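PDB 4DRS: pyruvate kinase from Cryptosporidium parvum, which probably catalyses the last step of glycolysis, transferring a phosphoryl group from phosphoenolpyruvate to ADP to give pyruvate and ATP. Local coordinates for residues A[61-66]-A[93-98]; A[104-109]-A[229-234]; A[113-118]-A[206-211]; A[134-139]-A[154-159]. All blocks are in the same frame, centred on the assembly; numbering follows the deposited sequence.

Contact 1 of 4, residues A[61-66]-A[93-98]; sequences SLIGLI and REAAKA. With ACT (acetate ion), chain I.
Leu62, Ile63 and Ile66 meet Ala95 without the help of any flat group; Arg93, two residues before Ala95 and with its CB directed away from helix 59-68, takes no part in the packing. An acetate, probably from the crystallisation liquor, lies at the edge of the Arg93 guanidinium with its carboxylate carbon in plane. NH1 of Arg93 donates to acetate O at 3.1 Å, a bent bond with an N-H...O angle of 137°, while NH2 is taken by the carbonyl of Tyr228.

The helix contact has no hydrogen bond and is made mainly by aliphatic groups, with the small Ala95 lying where the two short axes approach to 8.7 Å and cross at -55°. Ala95 points its CB at the other helix, 3.6 Å from CB of Leu62 and 3.8 Å from CG1 of Ile63. In Ile63, CG1 stands anti to the carbonyl carbon (chi1 -71°), beside the methyl of Ala95, and CD1 continues to CB of Ala98, 3.8 Å away, just beyond the helix end. Ile66 reaches over from the next turn, its CD1 resting 3.8 Å from O of Ala95.

Helices 59-68 and 82-97 follow strands 47-51 and 72-76, so the pair belongs to adjacent beta-alpha units in the outer layer of the TIM barrel. Leu62 also packs on Asn91 and Ile92, whereas Ser61 and Leu65 face helix 371-386.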
loop_
_atom_site.group_PDB
_atom_site.type_symbol
_atom_site.label_atom_id
_atom_site.label_comp_id
_atom_site.label_asym_id
_atom_site.label_seq_id
_atom_site.Cartn_x
_atom_site.Cartn_y
_atom_site.Cartn_z
ATOM N N SER A 61 -13.299 -14.592 -47.298
ATOM C CA SER A 61 -12.643 -13.507 -46.566
ATOM C C SER A 61 -13.113 -13.414 -45.118
ATOM O O SER A 61 -12.316 -13.148 -44.215
ATOM C CB SER A 61 -12.879 -12.164 -47.251
ATOM O OG SER A 61 -12.250 -12.121 -48.512
ATOM N N LEU A 62 -14.408 -13.624 -44.906
ATOM C CA LEU A 62 -14.981 -13.552 -43.569
ATOM C C LEU A 62 -14.482 -14.686 -42.665
ATOM O O LEU A 62 -14.193 -14.463 -41.493
ATOM C CB LEU A 62 -16.510 -13.496 -43.641
ATOM C CG LEU A 62 -17.055 -12.143 -44.125
ATOM C CD1 LEU A 62 -18.470 -12.269 -44.665
ATOM C CD2 LEU A 62 -16.988 -11.099 -43.020
ATOM N N ILE A 63 -14.363 -15.886 -43.228
ATOM C CA ILE A 63 -13.753 -17.017 -42.534
ATOM C C ILE A 63 -12.327 -16.652 -42.122
ATOM O O ILE A 63 -11.930 -16.866 -40.967
ATOM C CB ILE A 63 -13.749 -18.283 -43.416
ATOM C CG1 ILE A 63 -15.167 -18.841 -43.559
ATOM C CG2 ILE A 63 -12.817 -19.345 -42.848
ATOM C CD1 ILE A 63 -15.289 -19.928 -44.607
ATOM N N GLY A 64 -11.573 -16.086 -43.065
ATOM C CA GLY A 64 -10.223 -15.605 -42.800
ATOM C C GLY A 64 -10.178 -14.643 -41.624
ATOM O O GLY A 64 -9.340 -14.788 -40.736
ATOM N N LEU A 65 -11.098 -13.678 -41.613
ATOM C CA LEU A 65 -11.187 -12.698 -40.531
ATOM C C LEU A 65 -11.450 -13.333 -39.166
ATOM O O LEU A 65 -10.889 -12.893 -38.157
ATOM C CB LEU A 65 -12.244 -11.633 -40.835
ATOM C CG LEU A 65 -11.948 -10.667 -41.984
ATOM C CD1 LEU A 65 -13.181 -9.820 -42.271
ATOM C CD2 LEU A 65 -10.742 -9.787 -41.685
ATOM N N ILE A 66 -12.294 -14.365 -39.140
ATOM C CA ILE A 66 -12.508 -15.147 -37.926
ATOM C C ILE A 66 -11.197 -15.811 -37.473
ATOM O O ILE A 66 -10.835 -15.740 -36.295
ATOM C CB ILE A 66 -13.636 -16.196 -38.103
ATOM C CG1 ILE A 66 -14.961 -15.501 -38.467
ATOM C CG2 ILE A 66 -13.790 -17.050 -36.844
ATOM C CD1 ILE A 66 -16.070 -16.433 -38.905
ATOM N N ARG A 93 -22.975 -14.932 -41.543
ATOM C CA ARG A 93 -23.589 -16.102 -40.915
ATOM C C ARG A 93 -23.156 -17.432 -41.532
ATOM O O ARG A 93 -22.961 -18.413 -40.812
ATOM C CB ARG A 93 -25.114 -15.960 -40.868
ATOM C CG ARG A 93 -25.548 -15.028 -39.743
ATOM C CD ARG A 93 -27.032 -14.716 -39.739
ATOM N NE ARG A 93 -27.342 -13.839 -38.614
ATOM C CZ ARG A 93 -28.462 -13.136 -38.473
ATOM N NH1 ARG A 93 -29.417 -13.178 -39.393
ATOM N NH2 ARG A 93 -28.623 -12.380 -37.401
ATOM N N GLU A 94 -22.992 -17.454 -42.853
ATOM C CA GLU A 94 -22.473 -18.631 -43.543
ATOM C C GLU A 94 -21.030 -18.898 -43.110
ATOM O O GLU A 94 -20.663 -20.042 -42.819
ATOM C CB GLU A 94 -22.562 -18.457 -45.066
ATOM C CG GLU A 94 -22.101 -19.674 -45.859
ATOM C CD GLU A 94 -22.312 -19.540 -47.363
ATOM O OE1 GLU A 94 -23.136 -18.698 -47.796
ATOM O OE2 GLU A 94 -21.649 -20.289 -48.116
ATOM N N ALA A 95 -20.227 -17.837 -43.051
ATOM C CA ALA A 95 -18.846 -17.936 -42.599
ATOM C C ALA A 95 -18.765 -18.418 -41.155
ATOM O O ALA A 95 -17.885 -19.212 -40.815
ATOM C CB ALA A 95 -18.131 -16.605 -42.757
ATOM N N ALA A 96 -19.686 -17.944 -40.318
ATOM C CA ALA A 96 -19.750 -18.369 -38.919
ATOM C C ALA A 96 -20.097 -19.846 -38.802
ATOM O O ALA A 96 -19.567 -20.535 -37.932
ATOM C CB ALA A 96 -20.740 -17.518 -38.130
ATOM N N LYS A 97 -20.976 -20.326 -39.682
ATOM C CA LYS A 97 -21.333 -21.747 -39.717
ATOM C C LYS A 97 -20.132 -22.626 -40.040
ATOM O O LYS A 97 -20.027 -23.745 -39.546
ATOM C CB LYS A 97 -22.469 -22.016 -40.706
ATOM C CG LYS A 97 -23.841 -21.650 -40.165
ATOM C CD LYS A 97 -24.960 -22.044 -41.119
ATOM C CE LYS A 97 -26.320 -21.689 -40.532
ATOM N NZ LYS A 97 -27.443 -22.237 -41.347
ATOM N N ALA A 98 -19.222 -22.103 -40.858
ATOM C CA ALA A 98 -18.006 -22.816 -41.227
ATOM C C ALA A 98 -16.978 -22.839 -40.088
ATOM O O ALA A 98 -15.912 -23.446 -40.214
ATOM C CB ALA A 98 -17.402 -22.206 -42.485
HETATM C C ACT I . -31.457 -14.148 -42.018
HETATM O O ACT I . -30.256 -13.903 -42.280
HETATM O OXT ACT I . -32.057 -13.607 -41.060
HETATM C CH3 ACT I . -32.205 -15.123 -42.879
#

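Contact 2 of 4, residues A[104-109]-A[229-234]; sequences VGIMLD and NLDFIA
Met107 and Phe232 cross at about a right angle in the apolar centre, their CB atoms 3.9 Å apart. Bent at its last torsion (chi3 -77°), Met107 brings CE back to within 4.1 Å of Phe232 CB, while its SD lies 3.9 Å from Ala234 CB. The Phe232 ring is bounded on one face by CB of Asp231, offset toward the rim, and at an edge by CA of Gly105. On the side of Leu108, Leu230 from the loop before the strand supplies the filling: its CG meets CG2 of Ile106, and its CD2 touches CB of Leu108 at 3.8 Å.

Backbone bonds of a parallel pair join the strands, Leu108 N to Phe232 O and Ala234 N to Leu108 O. Where the pairing begins, Ile106 O accepts from both Asp231 N and Phe232 N, the first donor in the carbonyl plane at 3.0 Å and the second tilted from it. Asp231 returns a bond from its side chain: OD2 receives Ile106 N through its anti lone pair at 2.8 Å, with an N-H...O angle of 159°. Its OD1 forms a salt bridge with Arg461. At the far end Asp109 forms salt bridges through OD2 to Arg74, an ADP-binding residue, and through OD1 to Lys270.

Strands 105-109 and 232-235 are consecutive staves of the eight-stranded TIM barrel. Met107 and Phe232 reach Ile268 of the next strand, 266-271, whereas Ile106 and Leu108 turn to helices 82-97 and 215-226.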
loop_
_atom_site.group_PDB
_atom_site.type_symbol
_atom_site.label_atom_id
_atom_site.label_comp_id
_atom_site.label_asym_id
_atom_site.label_seq_id
_atom_site.Cartn_x
_atom_site.Cartn_y
_atom_site.Cartn_z
ATOM N N VAL A 104 -19.562 -15.390 -33.478
ATOM C CA VAL A 104 -19.405 -14.069 -34.090
ATOM C C VAL A 104 -20.631 -13.211 -33.795
ATOM O O VAL A 104 -21.757 -13.602 -34.105
ATOM C CB VAL A 104 -19.176 -14.165 -35.618
ATOM C CG1 VAL A 104 -19.004 -12.782 -36.236
ATOM C CG2 VAL A 104 -17.967 -15.036 -35.934
ATOM N N GLY A 105 -20.409 -12.046 -33.191
ATOM C CA GLY A 105 -21.482 -11.080 -32.986
ATOM C C GLY A 105 -21.604 -10.176 -34.198
ATOM O O GLY A 105 -20.626 -9.966 -34.926
ATOM N N ILE A 106 -22.802 -9.642 -34.424
ATOM C CA ILE A 106 -23.029 -8.728 -35.545
ATOM C C ILE A 106 -23.551 -7.380 -35.053
ATOM O O ILE A 106 -24.518 -7.321 -34.290
ATOM C CB ILE A 106 -23.955 -9.331 -36.628
ATOM C CG1 ILE A 106 -23.453 -10.720 -37.036
ATOM C CG2 ILE A 106 -24.006 -8.426 -37.851
ATOM C CD1 ILE A 106 -24.388 -11.499 -37.934
ATOM N N MET A 107 -22.887 -6.312 -35.502
ATOM C CA MET A 107 -23.139 -4.943 -35.063
ATOM C C MET A 107 -23.625 -4.067 -36.223
ATOM O O MET A 107 -22.999 -4.013 -37.287
ATOM C CB MET A 107 -21.855 -4.347 -34.463
ATOM C CG MET A 107 -21.873 -2.835 -34.228
ATOM S SD MET A 107 -20.296 -2.169 -33.627
ATOM C CE MET A 107 -20.325 -2.659 -31.902
ATOM N N LEU A 108 -24.743 -3.382 -36.001
ATOM C CA LEU A 108 -25.215 -2.361 -36.919
ATOM C C LEU A 108 -24.816 -0.989 -36.365
ATOM O O LEU A 108 -25.153 -0.638 -35.231
ATOM C CB LEU A 108 -26.730 -2.481 -37.121
ATOM C CG LEU A 108 -27.458 -1.511 -38.061
ATOM C CD1 LEU A 108 -28.712 -2.155 -38.632
ATOM C CD2 LEU A 108 -27.804 -0.210 -37.346
ATOM N N ASP A 109 -24.070 -0.240 -37.171
ATOM C CA ASP A 109 -23.595 1.093 -36.810
ATOM C C ASP A 109 -24.440 2.082 -37.602
ATOM O O ASP A 109 -24.377 2.100 -38.834
ATOM C CB ASP A 109 -22.106 1.230 -37.175
ATOM C CG ASP A 109 -21.470 2.515 -36.647
ATOM O OD1 ASP A 109 -22.046 3.619 -36.808
ATOM O OD2 ASP A 109 -20.358 2.420 -36.085
ATOM N N ASN A 229 -32.406 -9.995 -36.196
ATOM C CA ASN A 229 -31.883 -10.480 -34.918
ATOM C C ASN A 229 -30.374 -10.203 -34.718
ATOM O O ASN A 229 -29.606 -11.095 -34.351
ATOM C CB ASN A 229 -32.198 -11.980 -34.774
ATOM C CG ASN A 229 -32.063 -12.481 -33.351
ATOM O OD1 ASN A 229 -32.110 -11.706 -32.399
ATOM N ND2 ASN A 229 -31.903 -13.792 -33.200
ATOM N N LEU A 230 -29.959 -8.966 -34.971
ATOM C CA LEU A 230 -28.573 -8.562 -34.744
ATOM C C LEU A 230 -28.264 -8.413 -33.246
ATOM O O LEU A 230 -29.167 -8.437 -32.415
ATOM C CB LEU A 230 -28.232 -7.288 -35.536
ATOM C CG LEU A 230 -27.732 -7.487 -36.980
ATOM C CD1 LEU A 230 -28.776 -8.142 -37.871
ATOM C CD2 LEU A 230 -27.270 -6.174 -37.593
ATOM N N ASP A 231 -26.988 -8.266 -32.911
ATOM C CA ASP A 231 -26.553 -8.298 -31.516
ATOM C C ASP A 231 -26.232 -6.938 -30.901
ATOM O O ASP A 231 -26.382 -6.749 -29.686
ATOM C CB ASP A 231 -25.361 -9.236 -31.380
ATOM C CG ASP A 231 -25.599 -10.557 -32.072
ATOM O OD1 ASP A 231 -26.447 -11.337 -31.580
ATOM O OD2 ASP A 231 -24.947 -10.808 -33.112
ATOM N N PHE A 232 -25.802 -5.996 -31.733
ATOM C CA PHE A 232 -25.423 -4.672 -31.255
ATOM C C PHE A 232 -25.932 -3.573 -32.183
ATOM O O PHE A 232 -25.977 -3.744 -33.409
ATOM C CB PHE A 232 -23.896 -4.558 -31.112
ATOM C CG PHE A 232 -23.264 -5.710 -30.383
ATOM C CD1 PHE A 232 -23.282 -5.770 -28.994
ATOM C CD2 PHE A 232 -22.656 -6.740 -31.086
ATOM C CE1 PHE A 232 -22.710 -6.841 -28.321
ATOM C CE2 PHE A 232 -22.077 -7.811 -30.420
ATOM C CZ PHE A 232 -22.101 -7.861 -29.033
ATOM N N ILE A 233 -26.314 -2.452 -31.579
ATOM C CA ILE A 233 -26.594 -1.225 -32.299
ATOM C C ILE A 233 -25.576 -0.187 -31.827
ATOM O O ILE A 233 -25.617 0.261 -30.677
ATOM C CB ILE A 233 -28.032 -0.702 -32.032
ATOM C CG1 ILE A 233 -29.082 -1.709 -32.510
ATOM C CG2 ILE A 233 -28.249 0.641 -32.724
ATOM C CD1 ILE A 233 -30.484 -1.440 -31.999
ATOM N N ALA A 234 -24.648 0.172 -32.707
ATOM C CA ALA A 234 -23.710 1.248 -32.426
ATOM C C ALA A 234 -24.378 2.549 -32.835
ATOM O O ALA A 234 -24.523 2.847 -34.021
ATOM C CB ALA A 234 -22.398 1.043 -33.173
#

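Contact 3 of 4, residues A[113-118]-A[206-211]; sequences PEIRTG and CKVHLP
Ile115 and Val208 reach toward each other tip to tip across the two connections that, in the pyruvate kinase fold, carry the chain out of the TIM barrel into the B domain and back again. The extended end of Ile115 (chi2 158°) places CD1 before the fork of Val208, 4.1 Å from CG1 and nearly as close to CG2, so that one methyl meets two.

Beside this pair, Leu210 points toward the opposing segment, with its CB 3.7 Å from CB of Pro113. There is no hydrogen bond between the segments; the linkers touch near the surface mainly through apolar groups, which also lie against carbonyl oxygens: CB of Pro113 is 3.3 Å from O of Pro211. A tight inverse gamma turn centred on His209 separates Val208 from Leu210, and both of these present their side chains to 113-118.

Polar groups work along the outgoing linker instead. Glu114 and Arg116 form a salt bridge, Arg116 NE to Glu114 OE2 at 2.6 Å, although the hydrogen bond within it is weak. Ser78 holds the other carboxylate oxygen, and Arg116 NH1 bonds to the carbonyl of Arg198. Arg116 is an ADP-binding residue, which puts this junction beside the nucleotide site, although no ADP is bound here. CD1 of Leu210 ends 3.8 Å from the carbonyl oxygen of Glu114.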
loop_
_atom_site.group_PDB
_atom_site.type_symbol
_atom_site.label_atom_id
_atom_site.label_comp_id
_atom_site.label_asym_id
_atom_site.label_seq_id
_atom_site.Cartn_x
_atom_site.Cartn_y
_atom_site.Cartn_z
ATOM N N PRO A 113 -26.807 11.537 -37.610
ATOM C CA PRO A 113 -26.995 12.883 -38.147
ATOM C C PRO A 113 -25.770 13.396 -38.904
ATOM O O PRO A 113 -25.134 14.359 -38.471
ATOM C CB PRO A 113 -27.245 13.721 -36.891
ATOM C CG PRO A 113 -26.492 13.017 -35.816
ATOM C CD PRO A 113 -26.485 11.553 -36.170
ATOM N N GLU A 114 -25.450 12.762 -40.028
ATOM C CA GLU A 114 -24.315 13.179 -40.846
ATOM C C GLU A 114 -24.745 13.969 -42.079
ATOM O O GLU A 114 -25.865 13.822 -42.565
ATOM C CB GLU A 114 -23.447 11.974 -41.242
ATOM C CG GLU A 114 -24.143 10.919 -42.088
ATOM C CD GLU A 114 -23.199 9.832 -42.584
ATOM O OE1 GLU A 114 -22.373 9.321 -41.795
ATOM O OE2 GLU A 114 -23.291 9.477 -43.777
ATOM N N ILE A 115 -23.845 14.820 -42.562
ATOM C CA ILE A 115 -24.056 15.571 -43.794
ATOM C C ILE A 115 -23.080 15.059 -44.848
ATOM O O ILE A 115 -21.869 15.004 -44.611
ATOM C CB ILE A 115 -23.846 17.092 -43.591
ATOM C CG1 ILE A 115 -24.675 17.605 -42.408
ATOM C CG2 ILE A 115 -24.198 17.854 -44.863
ATOM C CD1 ILE A 115 -24.163 18.899 -41.809
ATOM N N ARG A 116 -23.609 14.676 -46.005
ATOM C CA ARG A 116 -22.764 14.203 -47.097
ATOM C C ARG A 116 -22.995 14.983 -48.388
ATOM O O ARG A 116 -24.054 15.591 -48.579
ATOM C CB ARG A 116 -22.943 12.693 -47.320
ATOM C CG ARG A 116 -22.339 11.834 -46.216
ATOM C CD ARG A 116 -22.016 10.426 -46.697
ATOM N NE ARG A 116 -21.454 9.590 -45.632
ATOM C CZ ARG A 116 -20.166 9.550 -45.290
ATOM N NH1 ARG A 116 -19.272 10.302 -45.920
ATOM N NH2 ARG A 116 -19.769 8.752 -44.309
ATOM N N THR A 117 -21.986 14.977 -49.256
ATOM C CA THR A 117 -22.096 15.595 -50.578
ATOM C C THR A 117 -22.774 14.633 -51.558
ATOM O O THR A 117 -22.931 13.448 -51.263
ATOM C CB THR A 117 -20.722 16.042 -51.126
ATOM O OG1 THR A 117 -19.802 14.944 -51.085
ATOM C CG2 THR A 117 -20.163 17.190 -50.304
ATOM N N GLY A 118 -23.182 15.154 -52.713
ATOM C CA GLY A 118 -23.873 14.353 -53.721
ATOM C C GLY A 118 -22.942 13.673 -54.706
ATOM O O GLY A 118 -21.730 13.602 -54.485
ATOM N N CYS A 206 -21.718 25.926 -35.802
ATOM C CA CYS A 206 -23.107 25.958 -36.250
ATOM C C CYS A 206 -23.882 24.757 -35.717
ATOM O O CYS A 206 -23.361 23.641 -35.663
ATOM C CB CYS A 206 -23.185 26.005 -37.780
ATOM S SG CYS A 206 -22.381 27.434 -38.552
ATOM N N LYS A 207 -25.126 25.002 -35.312
ATOM C CA LYS A 207 -26.016 23.940 -34.859
ATOM C C LYS A 207 -26.594 23.209 -36.068
ATOM O O LYS A 207 -27.197 23.826 -36.951
ATOM C CB LYS A 207 -27.133 24.511 -33.967
ATOM C CG LYS A 207 -28.161 23.502 -33.453
ATOM C CD LYS A 207 -27.559 22.477 -32.494
ATOM C CE LYS A 207 -28.632 21.660 -31.782
ATOM N NZ LYS A 207 -29.380 20.740 -32.692
ATOM N N VAL A 208 -26.383 21.897 -36.107
ATOM C CA VAL A 208 -26.930 21.048 -37.158
ATOM C C VAL A 208 -28.305 20.550 -36.720
ATOM O O VAL A 208 -28.431 19.864 -35.702
ATOM C CB VAL A 208 -25.996 19.856 -37.471
ATOM C CG1 VAL A 208 -26.613 18.940 -38.523
ATOM C CG2 VAL A 208 -24.632 20.353 -37.932
ATOM N N HIS A 209 -29.333 20.902 -37.487
ATOM C CA HIS A 209 -30.707 20.554 -37.129
ATOM C C HIS A 209 -31.118 19.202 -37.662
ATOM O O HIS A 209 -32.043 19.080 -38.470
ATOM C CB HIS A 209 -31.676 21.661 -37.544
ATOM C CG HIS A 209 -31.363 23.005 -36.925
ATOM N ND1 HIS A 209 -31.688 23.312 -35.655
ATOM C CD2 HIS A 209 -30.724 24.130 -37.452
ATOM C CE1 HIS A 209 -31.280 24.567 -35.378
ATOM N NE2 HIS A 209 -30.691 25.066 -36.480
ATOM N N LEU A 210 -30.416 18.169 -37.201
ATOM C CA LEU A 210 -30.752 16.785 -37.526
ATOM C C LEU A 210 -30.988 15.978 -36.248
ATOM O O LEU A 210 -30.353 16.243 -35.225
ATOM C CB LEU A 210 -29.644 16.139 -38.370
ATOM C CG LEU A 210 -29.484 16.552 -39.842
ATOM C CD1 LEU A 210 -28.242 15.909 -40.445
ATOM C CD2 LEU A 210 -30.718 16.215 -40.677
ATOM N N PRO A 211 -31.907 14.995 -36.295
ATOM C CA PRO A 211 -32.093 14.139 -35.123
ATOM C C PRO A 211 -30.938 13.144 -34.965
ATOM O O PRO A 211 -30.272 12.798 -35.949
ATOM C CB PRO A 211 -33.397 13.386 -35.421
ATOM C CG PRO A 211 -33.807 13.760 -36.809
ATOM C CD PRO A 211 -32.698 14.530 -37.448
#

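Contact 4 of 4, residues A[134-139]-A[154-159]; sequences LKITTD and SLLPKS
Thr138 sits over the 154-159 turn, and its few atoms divide the work of the contact. CB lies against the backbone of Ser154, 3.9 Å from its CA. From there CG2, anti to the carbonyl carbon, meets Pro157 tip to tip, 3.8 Å from CD of the ring; the same methyl lies 3.9 Å from the carbonyl oxygen of Ser154 and 4.2 Å from CB of Leu156. The branch OG1 is set between the backbone N and the carbonyl carbon (chi1 59°) and is hydrogen-bonded to the carbonyl of Asp183, outside both segments. The methyl thus serves the packing and the hydroxyl a neighbouring loop.

Deeper in, Ile136 and Leu156 cross at about a right angle, CG2 of the first 4.0 Å from CD2 of the second. Each segment also braces itself: Thr137 OG1 accepts from Asp139 N at 3.1 Å in an ST turn just where the strand ends, and Ser159 OG donates to Leu155 O at 2.7 Å from above the carbonyl plane.

Ile136 and Leu156 both pack on Ile185 of strand 184-188, and Pro157 on Ile180 of 173-180. Here the 154-159 loop packs on aliphatic residues of the mixed sheet, in the small beta-rich B domain characteristic of pyruvate kinases.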
loop_
_atom_site.group_PDB
_atom_site.type_symbol
_atom_site.label_atom_id
_atom_site.label_comp_id
_atom_site.label_asym_id
_atom_site.label_seq_id
_atom_site.Cartn_x
_atom_site.Cartn_y
_atom_site.Cartn_z
ATOM N N LEU A 134 -17.486 28.299 -55.170
ATOM C CA LEU A 134 -18.204 27.031 -55.274
ATOM C C LEU A 134 -19.625 27.140 -54.727
ATOM O O LEU A 134 -19.835 27.603 -53.605
ATOM C CB LEU A 134 -17.447 25.914 -54.545
ATOM C CG LEU A 134 -18.132 24.547 -54.436
ATOM C CD1 LEU A 134 -18.034 23.759 -55.738
ATOM C CD2 LEU A 134 -17.556 23.750 -53.278
ATOM N N LYS A 135 -20.587 26.704 -55.534
ATOM C CA LYS A 135 -21.991 26.661 -55.140
ATOM C C LYS A 135 -22.323 25.294 -54.542
ATOM O O LYS A 135 -21.768 24.275 -54.963
ATOM C CB LYS A 135 -22.881 26.947 -56.352
ATOM C CG LYS A 135 -24.361 27.118 -56.043
ATOM C CD LYS A 135 -25.160 27.332 -57.319
ATOM C CE LYS A 135 -26.654 27.383 -57.039
ATOM N NZ LYS A 135 -27.440 27.587 -58.287
ATOM N N ILE A 136 -23.212 25.281 -53.551
ATOM C CA ILE A 136 -23.668 24.041 -52.924
ATOM C C ILE A 136 -25.192 24.052 -52.813
ATOM O O ILE A 136 -25.756 24.773 -51.989
ATOM C CB ILE A 136 -23.025 23.819 -51.530
ATOM C CG1 ILE A 136 -21.493 23.875 -51.613
ATOM C CG2 ILE A 136 -23.466 22.483 -50.942
ATOM C CD1 ILE A 136 -20.793 24.003 -50.276
ATOM N N THR A 137 -25.851 23.258 -53.655
ATOM C CA THR A 137 -27.313 23.158 -53.653
ATOM C C THR A 137 -27.799 22.090 -52.671
ATOM O O THR A 137 -27.040 21.191 -52.302
ATOM C CB THR A 137 -27.874 22.889 -55.073
ATOM O OG1 THR A 137 -29.304 22.787 -55.022
ATOM C CG2 THR A 137 -27.291 21.607 -55.667
ATOM N N THR A 138 -29.056 22.205 -52.245
ATOM C CA THR A 138 -29.678 21.217 -51.357
ATOM C C THR A 138 -30.509 20.202 -52.149
ATOM O O THR A 138 -31.078 19.264 -51.580
ATOM C CB THR A 138 -30.553 21.880 -50.268
ATOM O OG1 THR A 138 -31.592 22.652 -50.881
ATOM C CG2 THR A 138 -29.711 22.778 -49.374
ATOM N N ASP A 139 -30.574 20.402 -53.465
ATOM C CA ASP A 139 -31.180 19.440 -54.376
ATOM C C ASP A 139 -30.251 18.230 -54.448
ATOM O O ASP A 139 -29.329 18.191 -55.268
ATOM C CB ASP A 139 -31.384 20.077 -55.759
ATOM C CG ASP A 139 -32.210 19.207 -56.699
ATOM O OD1 ASP A 139 -31.712 18.149 -57.141
ATOM O OD2 ASP A 139 -33.354 19.597 -57.017
ATOM N N SER A 154 -30.909 19.597 -46.184
ATOM C CA SER A 154 -31.808 20.580 -46.806
ATOM C C SER A 154 -31.969 21.865 -45.987
ATOM O O SER A 154 -32.391 22.898 -46.515
ATOM C CB SER A 154 -33.177 19.962 -47.107
ATOM O OG SER A 154 -33.931 19.772 -45.924
ATOM N N LEU A 155 -31.633 21.789 -44.700
ATOM C CA LEU A 155 -31.659 22.950 -43.812
ATOM C C LEU A 155 -30.318 23.700 -43.769
ATOM O O LEU A 155 -30.090 24.524 -42.877
ATOM C CB LEU A 155 -32.087 22.537 -42.398
ATOM C CG LEU A 155 -33.580 22.385 -42.087
ATOM C CD1 LEU A 155 -33.775 21.639 -40.774
ATOM C CD2 LEU A 155 -34.286 23.733 -42.043
ATOM N N LEU A 156 -29.446 23.421 -44.739
ATOM C CA LEU A 156 -28.140 24.088 -44.835
ATOM C C LEU A 156 -28.218 25.622 -44.906
ATOM O O LEU A 156 -27.490 26.296 -44.171
ATOM C CB LEU A 156 -27.307 23.534 -46.002
ATOM C CG LEU A 156 -25.922 24.147 -46.244
ATOM C CD1 LEU A 156 -24.983 23.897 -45.073
ATOM C CD2 LEU A 156 -25.317 23.617 -47.534
ATOM N N PRO A 157 -29.090 26.177 -45.783
ATOM C CA PRO A 157 -29.163 27.644 -45.888
ATOM C C PRO A 157 -29.541 28.338 -44.575
ATOM O O PRO A 157 -29.058 29.437 -44.297
ATOM C CB PRO A 157 -30.256 27.872 -46.945
ATOM C CG PRO A 157 -31.036 26.598 -46.985
ATOM C CD PRO A 157 -30.025 25.525 -46.721
ATOM N N LYS A 158 -30.381 27.685 -43.774
ATOM C CA LYS A 158 -30.865 28.241 -42.512
ATOM C C LYS A 158 -29.971 27.877 -41.320
ATOM O O LYS A 158 -30.357 28.074 -40.168
ATOM C CB LYS A 158 -32.308 27.785 -42.254
ATOM C CG LYS A 158 -33.282 28.132 -43.375
ATOM C CD LYS A 158 -34.681 27.585 -43.128
ATOM C CE LYS A 158 -35.478 28.473 -42.185
ATOM N NZ LYS A 158 -36.930 28.142 -42.192
ATOM N N SER A 159 -28.777 27.357 -41.601
ATOM C CA SER A 159 -27.858 26.901 -40.553
ATOM C C SER A 159 -26.519 27.638 -40.557
ATOM O O SER A 159 -25.762 27.566 -39.585
ATOM C CB SER A 159 -27.624 25.394 -40.669
ATOM O OG SER A 159 -28.840 24.686 -40.505
#

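Place in the fold sets the chemistry of each contact. Contact 2 is the most central and fully buried, with backbone hydrogen bonds and salt bridges that run on to other parts of the chain; contact 1, partly buried, packs the barrel's outer helices through aliphatic groups. These two touch: helix 82-97 leads into strand 105-109, and Ile66 CD1 lies 3.8 Å from Val104 CG2. Contacts 3 and 4, centres about 11 Å apart, belong to the B-domain excursion between the two strands of contact 2. Contact 3 is a surface junction and contact 4 a buried one; like contact 1, neither has a hydrogen bond between its segments, and only contact 2 does. His209 and Ser159 pack together where contacts 3 and 4 meet.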